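Local atomic coordinates of fucolectin-related protein (Streptococcus pneumoniae, PDB entry 2J22), a protein that probably binds fucose-containing blood group antigen glycans through a calcium-containing, galactose-binding-like beta-sandwich module of a pneumococcal virulence factor. Residues A[88-102]-A[118-132]. Sequence-based numbering, arbitrary orientation.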
loop_
_atom_site.group_PDB
_atom_site.type_symbol
_atom_site.label_atom_id
_atom_site.label_comp_id
_atom_site.label_asym_id
_atom_site.label_seq_id
_atom_site.Cartn_x
_atom_site.Cartn_y
_atom_site.Cartn_z
ATOM N N ASN A 88 -10.583 -1.844 -7.751
ATOM C CA ASN A 88 -10.691 -0.611 -8.563
ATOM C C ASN A 88 -9.789 0.459 -8.016
ATOM O O ASN A 88 -10.269 1.528 -7.585
ATOM C CB ASN A 88 -12.158 -0.116 -8.608
ATOM C CG ASN A 88 -12.348 1.154 -9.472
ATOM O OD1 ASN A 88 -11.518 1.471 -10.347
ATOM N ND2 ASN A 88 -13.431 1.893 -9.216
ATOM N N PHE A 89 -8.481 0.175 -8.007
ATOM C CA PHE A 89 -7.550 1.096 -7.379
ATOM C C PHE A 89 -6.340 1.411 -8.213
ATOM O O PHE A 89 -6.026 0.718 -9.140
ATOM C CB PHE A 89 -7.173 0.678 -5.911
ATOM C CG PHE A 89 -6.364 -0.578 -5.806
ATOM C CD1 PHE A 89 -4.966 -0.527 -5.793
ATOM C CD2 PHE A 89 -6.999 -1.832 -5.701
ATOM C CE1 PHE A 89 -4.156 -1.743 -5.684
ATOM C CE2 PHE A 89 -6.270 -2.986 -5.582
ATOM C CZ PHE A 89 -4.845 -2.981 -5.558
ATOM N N ASP A 90 -5.633 2.491 -7.863
ATOM C CA ASP A 90 -4.392 2.775 -8.531
ATOM C C ASP A 90 -3.210 2.663 -7.586
ATOM O O ASP A 90 -3.300 3.047 -6.386
ATOM C CB ASP A 90 -4.420 4.199 -9.075
ATOM C CG ASP A 90 -5.346 4.353 -10.234
ATOM O OD1 ASP A 90 -5.429 3.431 -11.119
ATOM O OD2 ASP A 90 -6.024 5.377 -10.336
ATOM N N ILE A 91 -2.119 2.152 -8.143
ATOM C CA ILE A 91 -0.786 2.190 -7.527
ATOM C C ILE A 91 -0.029 3.248 -8.316
ATOM O O ILE A 91 0.068 3.131 -9.548
ATOM C CB ILE A 91 -0.085 0.807 -7.681
ATOM C CG1 ILE A 91 -0.919 -0.293 -7.020
ATOM C CG2 ILE A 91 1.397 0.864 -7.206
ATOM C CD1 ILE A 91 -0.410 -1.700 -7.217
ATOM N N ILE A 92 0.512 4.255 -7.614
ATOM C CA ILE A 92 1.213 5.352 -8.235
ATOM C C ILE A 92 2.582 5.474 -7.601
ATOM O O ILE A 92 2.680 5.584 -6.381
ATOM C CB ILE A 92 0.467 6.723 -8.032
ATOM C CG1 ILE A 92 -1.062 6.586 -8.176
ATOM C CG2 ILE A 92 0.966 7.696 -9.082
ATOM C CD1 ILE A 92 -1.889 7.695 -7.528
ATOM N N ILE A 93 3.624 5.496 -8.415
ATOM C CA ILE A 93 5.020 5.655 -7.907
ATOM C C ILE A 93 5.559 6.986 -8.355
ATOM O O ILE A 93 5.385 7.374 -9.499
ATOM C CB ILE A 93 5.909 4.442 -8.358
ATOM C CG1 ILE A 93 5.157 3.110 -8.040
ATOM C CG2 ILE A 93 7.367 4.537 -7.760
ATOM C CD1 ILE A 93 6.011 1.858 -7.864
ATOM N N TYR A 94 6.205 7.719 -7.436
ATOM C CA TYR A 94 6.707 9.051 -7.747
ATOM C C TYR A 94 8.223 9.121 -7.581
ATOM O O TYR A 94 8.781 8.346 -6.790
ATOM C CB TYR A 94 6.085 10.093 -6.816
ATOM C CG TYR A 94 4.588 10.043 -6.655
ATOM C CD1 TYR A 94 3.739 10.897 -7.418
ATOM C CD2 TYR A 94 3.985 9.175 -5.706
ATOM C CE1 TYR A 94 2.328 10.845 -7.273
ATOM C CE2 TYR A 94 2.588 9.149 -5.538
ATOM C CZ TYR A 94 1.774 9.968 -6.340
ATOM O OH TYR A 94 0.411 9.942 -6.129
ATOM N N ASP A 95 8.884 10.061 -8.279
ATOM C CA ASP A 95 10.325 10.232 -8.086
ATOM C C ASP A 95 10.561 11.095 -6.868
ATOM O O ASP A 95 9.570 11.462 -6.211
ATOM C CB ASP A 95 11.027 10.838 -9.300
ATOM C CG ASP A 95 10.462 12.165 -9.723
ATOM O OD1 ASP A 95 9.995 12.960 -8.873
ATOM O OD2 ASP A 95 10.437 12.500 -10.922
ATOM N N SER A 96 11.833 11.417 -6.558
ATOM C CA SER A 96 12.202 12.218 -5.352
ATOM C C SER A 96 11.679 13.634 -5.405
ATOM O O SER A 96 11.756 14.354 -4.386
ATOM C CB SER A 96 13.724 12.288 -5.150
ATOM O OG SER A 96 14.338 12.861 -6.293
ATOM N N ASN A 97 11.187 14.047 -6.582
ATOM C CA ASN A 97 10.570 15.384 -6.745
ATOM C C ASN A 97 9.037 15.386 -6.771
ATOM O O ASN A 97 8.395 16.377 -7.143
ATOM C CB ASN A 97 11.145 16.053 -7.991
ATOM C CG ASN A 97 12.643 16.143 -7.919
ATOM O OD1 ASN A 97 13.379 15.501 -8.699
ATOM N ND2 ASN A 97 13.117 16.897 -6.924
ATOM N N ASP A 98 8.472 14.253 -6.357
ATOM C CA ASP A 98 7.020 14.051 -6.212
ATOM C C ASP A 98 6.249 14.044 -7.512
ATOM O O ASP A 98 5.056 14.282 -7.482
ATOM C CB ASP A 98 6.355 15.077 -5.293
ATOM C CG ASP A 98 6.629 14.831 -3.855
ATOM O OD1 ASP A 98 6.758 13.659 -3.429
ATOM O OD2 ASP A 98 6.771 15.781 -3.073
ATOM N N TYR A 99 6.928 13.788 -8.627
ATOM C CA TYR A 99 6.268 13.641 -9.909
ATOM C C TYR A 99 6.078 12.152 -10.176
ATOM O O TYR A 99 6.947 11.320 -9.898
ATOM C CB TYR A 99 7.099 14.257 -11.039
ATOM C CG TYR A 99 7.100 15.754 -11.028
ATOM C CD1 TYR A 99 5.995 16.483 -11.451
ATOM C CD2 TYR A 99 8.211 16.439 -10.577
ATOM C CE1 TYR A 99 5.983 17.901 -11.385
ATOM C CE2 TYR A 99 8.228 17.811 -10.518
ATOM C CZ TYR A 99 7.133 18.551 -10.938
ATOM O OH TYR A 99 7.197 19.925 -10.860
ATOM N N GLU A 100 4.946 11.829 -10.774
ATOM C CA GLU A 100 4.632 10.452 -11.116
ATOM C C GLU A 100 5.646 9.827 -12.084
ATOM O O GLU A 100 5.966 10.394 -13.154
ATOM C CB GLU A 100 3.219 10.406 -11.695
ATOM C CG GLU A 100 2.699 9.012 -11.883
ATOM C CD GLU A 100 2.146 8.806 -13.267
ATOM O OE1 GLU A 100 0.900 8.939 -13.440
ATOM O OE2 GLU A 100 2.956 8.555 -14.170
ATOM N N VAL A 101 6.145 8.646 -11.738
ATOM C CA VAL A 101 7.006 7.919 -12.669
ATOM C C VAL A 101 6.401 6.621 -13.174
ATOM O O VAL A 101 6.993 5.998 -14.044
ATOM C CB VAL A 101 8.437 7.640 -12.093
ATOM C CG1 VAL A 101 9.135 8.972 -11.820
ATOM C CG2 VAL A 101 8.369 6.751 -10.816
ATOM N N PHE A 102 5.247 6.201 -12.628
ATOM C CA PHE A 102 4.625 4.899 -12.970
ATOM C C PHE A 102 3.216 4.821 -12.369
ATOM O O PHE A 102 3.016 5.160 -11.214
ATOM C CB PHE A 102 5.482 3.727 -12.443
ATOM C CG PHE A 102 4.791 2.342 -12.461
ATOM C CD1 PHE A 102 4.822 1.533 -13.606
ATOM C CD2 PHE A 102 4.162 1.833 -11.319
ATOM C CE1 PHE A 102 4.215 0.239 -13.620
ATOM C CE2 PHE A 102 3.524 0.538 -11.327
ATOM C CZ PHE A 102 3.561 -0.254 -12.487
ATOM N N LEU A 118 8.661 -4.732 -10.689
ATOM C CA LEU A 118 8.819 -3.346 -11.121
ATOM C C LEU A 118 10.073 -3.222 -11.950
ATOM O O LEU A 118 10.421 -2.126 -12.412
ATOM C CB LEU A 118 8.875 -2.396 -9.904
ATOM C CG LEU A 118 7.516 -2.199 -9.216
ATOM C CD1 LEU A 118 7.637 -1.373 -7.917
ATOM C CD2 LEU A 118 6.421 -1.637 -10.166
ATOM N N LYS A 119 10.777 -4.348 -12.079
ATOM C CA LYS A 119 12.082 -4.418 -12.763
ATOM C C LYS A 119 13.078 -3.260 -12.569
ATOM O O LYS A 119 13.583 -2.721 -13.563
ATOM C CB LYS A 119 11.855 -4.613 -14.267
ATOM C CG LYS A 119 10.687 -5.500 -14.596
ATOM C CD LYS A 119 11.167 -6.634 -15.468
ATOM C CE LYS A 119 10.897 -7.952 -14.826
ATOM N NZ LYS A 119 10.435 -8.842 -15.926
ATOM N N GLY A 120 13.368 -2.863 -11.320
ATOM C CA GLY A 120 14.357 -1.816 -11.073
ATOM C C GLY A 120 13.924 -0.373 -11.378
ATOM O O GLY A 120 14.747 0.560 -11.341
ATOM N N LEU A 121 12.641 -0.158 -11.675
ATOM C CA LEU A 121 12.061 1.193 -11.635
ATOM C C LEU A 121 12.596 2.048 -10.446
ATOM O O LEU A 121 12.516 1.608 -9.273
ATOM C CB LEU A 121 10.528 1.060 -11.544
ATOM C CG LEU A 121 9.693 2.336 -11.438
ATOM C CD1 LEU A 121 9.786 3.106 -12.780
ATOM C CD2 LEU A 121 8.226 1.960 -11.027
ATOM N N LYS A 122 13.180 3.232 -10.720
ATOM C CA LYS A 122 13.620 4.141 -9.652
ATOM C C LYS A 122 12.435 4.987 -9.153
ATOM O O LYS A 122 11.764 5.631 -9.974
ATOM C CB LYS A 122 14.776 5.046 -10.108
ATOM C CG LYS A 122 16.131 4.275 -10.348
ATOM C CD LYS A 122 17.149 5.197 -10.959
ATOM C CE LYS A 122 18.546 4.571 -10.825
ATOM N NZ LYS A 122 18.619 3.336 -11.628
ATOM N N GLY A 123 12.166 4.916 -7.834
ATOM C CA GLY A 123 11.141 5.732 -7.175
ATOM C C GLY A 123 11.452 5.997 -5.715
ATOM O O GLY A 123 12.254 5.243 -5.082
ATOM N N LYS A 124 10.793 7.018 -5.161
ATOM C CA LYS A 124 10.983 7.361 -3.759
ATOM C C LYS A 124 9.723 7.209 -2.888
ATOM O O LYS A 124 9.836 7.132 -1.631
ATOM C CB LYS A 124 11.530 8.794 -3.641
ATOM C CG LYS A 124 11.472 9.374 -2.237
ATOM C CD LYS A 124 12.595 10.311 -2.099
ATOM C CE LYS A 124 12.441 11.236 -0.945
ATOM N NZ LYS A 124 12.476 10.461 0.256
ATOM N N LYS A 125 8.561 7.183 -3.555
ATOM C CA LYS A 125 7.261 7.161 -2.868
ATOM C C LYS A 125 6.255 6.302 -3.614
ATOM O O LYS A 125 6.236 6.289 -4.866
ATOM C CB LYS A 125 6.639 8.575 -2.760
ATOM C CG LYS A 125 7.248 9.445 -1.717
ATOM C CD LYS A 125 6.424 10.740 -1.576
ATOM C CE LYS A 125 7.178 11.731 -0.662
ATOM N NZ LYS A 125 6.499 13.052 -0.716
ATOM N N VAL A 126 5.376 5.654 -2.835
ATOM C CA VAL A 126 4.362 4.777 -3.419
ATOM C C VAL A 126 3.034 5.118 -2.719
ATOM O O VAL A 126 2.985 5.209 -1.461
ATOM C CB VAL A 126 4.675 3.262 -3.261
ATOM C CG1 VAL A 126 3.578 2.414 -4.021
ATOM C CG2 VAL A 126 6.060 2.823 -3.803
ATOM N N ARG A 127 2.002 5.361 -3.537
ATOM C CA ARG A 127 0.656 5.715 -3.109
ATOM C C ARG A 127 -0.293 4.644 -3.605
ATOM O O ARG A 127 -0.191 4.183 -4.774
ATOM C CB ARG A 127 0.255 6.981 -3.775
ATOM C CG ARG A 127 -1.025 7.630 -3.238
ATOM C CD ARG A 127 -0.652 9.059 -2.839
ATOM N NE ARG A 127 -1.785 9.836 -2.924
ATOM C CZ ARG A 127 -2.028 10.928 -2.224
ATOM N NH1 ARG A 127 -1.167 11.448 -1.352
ATOM N NH2 ARG A 127 -3.169 11.496 -2.445
ATOM N N ILE A 128 -1.193 4.200 -2.739
ATOM C CA ILE A 128 -2.249 3.305 -3.214
ATOM C C ILE A 128 -3.525 4.152 -3.001
ATOM O O ILE A 128 -3.730 4.643 -1.892
ATOM C CB ILE A 128 -2.265 2.025 -2.344
ATOM C CG1 ILE A 128 -1.007 1.160 -2.577
ATOM C CG2 ILE A 128 -3.570 1.233 -2.659
ATOM C CD1 ILE A 128 -0.873 -0.022 -1.635
ATOM N N SER A 129 -4.370 4.339 -4.021
ATOM C CA SER A 129 -5.519 5.253 -3.934
ATOM C C SER A 129 -6.714 4.599 -4.584
ATOM O O SER A 129 -6.650 4.244 -5.806
ATOM C CB SER A 129 -5.209 6.602 -4.660
ATOM O OG SER A 129 -6.189 7.633 -4.411
ATOM N N LEU A 130 -7.827 4.509 -3.832
ATOM C CA LEU A 130 -9.048 3.850 -4.343
ATOM C C LEU A 130 -9.741 4.786 -5.371
ATOM O O LEU A 130 -9.697 6.006 -5.196
ATOM C CB LEU A 130 -9.982 3.574 -3.156
ATOM C CG LEU A 130 -9.457 2.620 -2.060
ATOM C CD1 LEU A 130 -10.534 2.355 -0.955
ATOM C CD2 LEU A 130 -9.004 1.278 -2.600
ATOM N N ARG A 131 -10.303 4.237 -6.458
ATOM C CA ARG A 131 -11.004 5.072 -7.437
ATOM C C ARG A 131 -12.524 5.238 -7.181
ATOM O O ARG A 131 -13.147 6.143 -7.725
ATOM C CB ARG A 131 -10.745 4.600 -8.880
ATOM C CG ARG A 131 -9.367 4.964 -9.395
ATOM C CD ARG A 131 -9.034 6.492 -9.431
ATOM N NE ARG A 131 -9.475 7.188 -10.658
ATOM C CZ ARG A 131 -8.982 6.944 -11.884
ATOM N NH1 ARG A 131 -8.023 6.026 -12.054
ATOM N NH2 ARG A 131 -9.445 7.616 -12.944
ATOM N N SER A 132 -13.099 4.384 -6.326
ATOM C CA SER A 132 -14.444 4.595 -5.770
ATOM C C SER A 132 -14.425 5.390 -4.498
ATOM O O SER A 132 -13.895 4.916 -3.457
ATOM C CB SER A 132 -15.183 3.254 -5.538
ATOM O OG SER A 132 -14.996 2.387 -6.662
HETATM O O HOH W 1 -12.229 1.668 -5.155
#
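L118 sets its CD2 over one face of the F102 ring, 4.2 Å from the centroid and 27° off the ring normal, a CH-pi contact. The Y94 ring is met at its edge, in plane, by R127 CB, 3.6 Å from CE2; ring and guanidinium planes stand 85° apart, so the tyrosine borders the aliphatic stem of the arginine and does not stack on its charged end, which pairs with E61. The R131 chain, bent at chi2 and chi3, curls back toward D90, and its NH1 gives one salt-bridging bond of 2.7 Å to the syn side of D90 OD2, which lies at the guanidinium edge but tilted 26° from its plane; D90 OD1 bonds to H105. A second salt bridge, K125 NZ to D98 OD1 at 2.8 Å, ties the extended lysine to the type I turn of D95–D98. Y94, R127, D90 and K125 rise from one face of an antiparallel ladder, 89-94 against 125-130, whose hydrogen-bonded pairs are D90–S129, I92–R127 and Y94–K125. At its end a classic bulge puts K124 and K125 both opposite Y94, whose O accepts from K124 N at 2.9 Å and only weakly from K125 N. The other face, where L118 and F102 pack, is apolar: I93 CD1 meets L118 CD1 tip to tip at 3.6 Å and also touches L121 CD2, while F89, I91, V126, I128 and L130 continue the row. Strands 59-64 and 100-108 flank the pair within one five-stranded sheet, and I91 packs on L73 and I75 of strand 67-77 in the opposing sheet, as expected of a galactose-binding-like beta-sandwich.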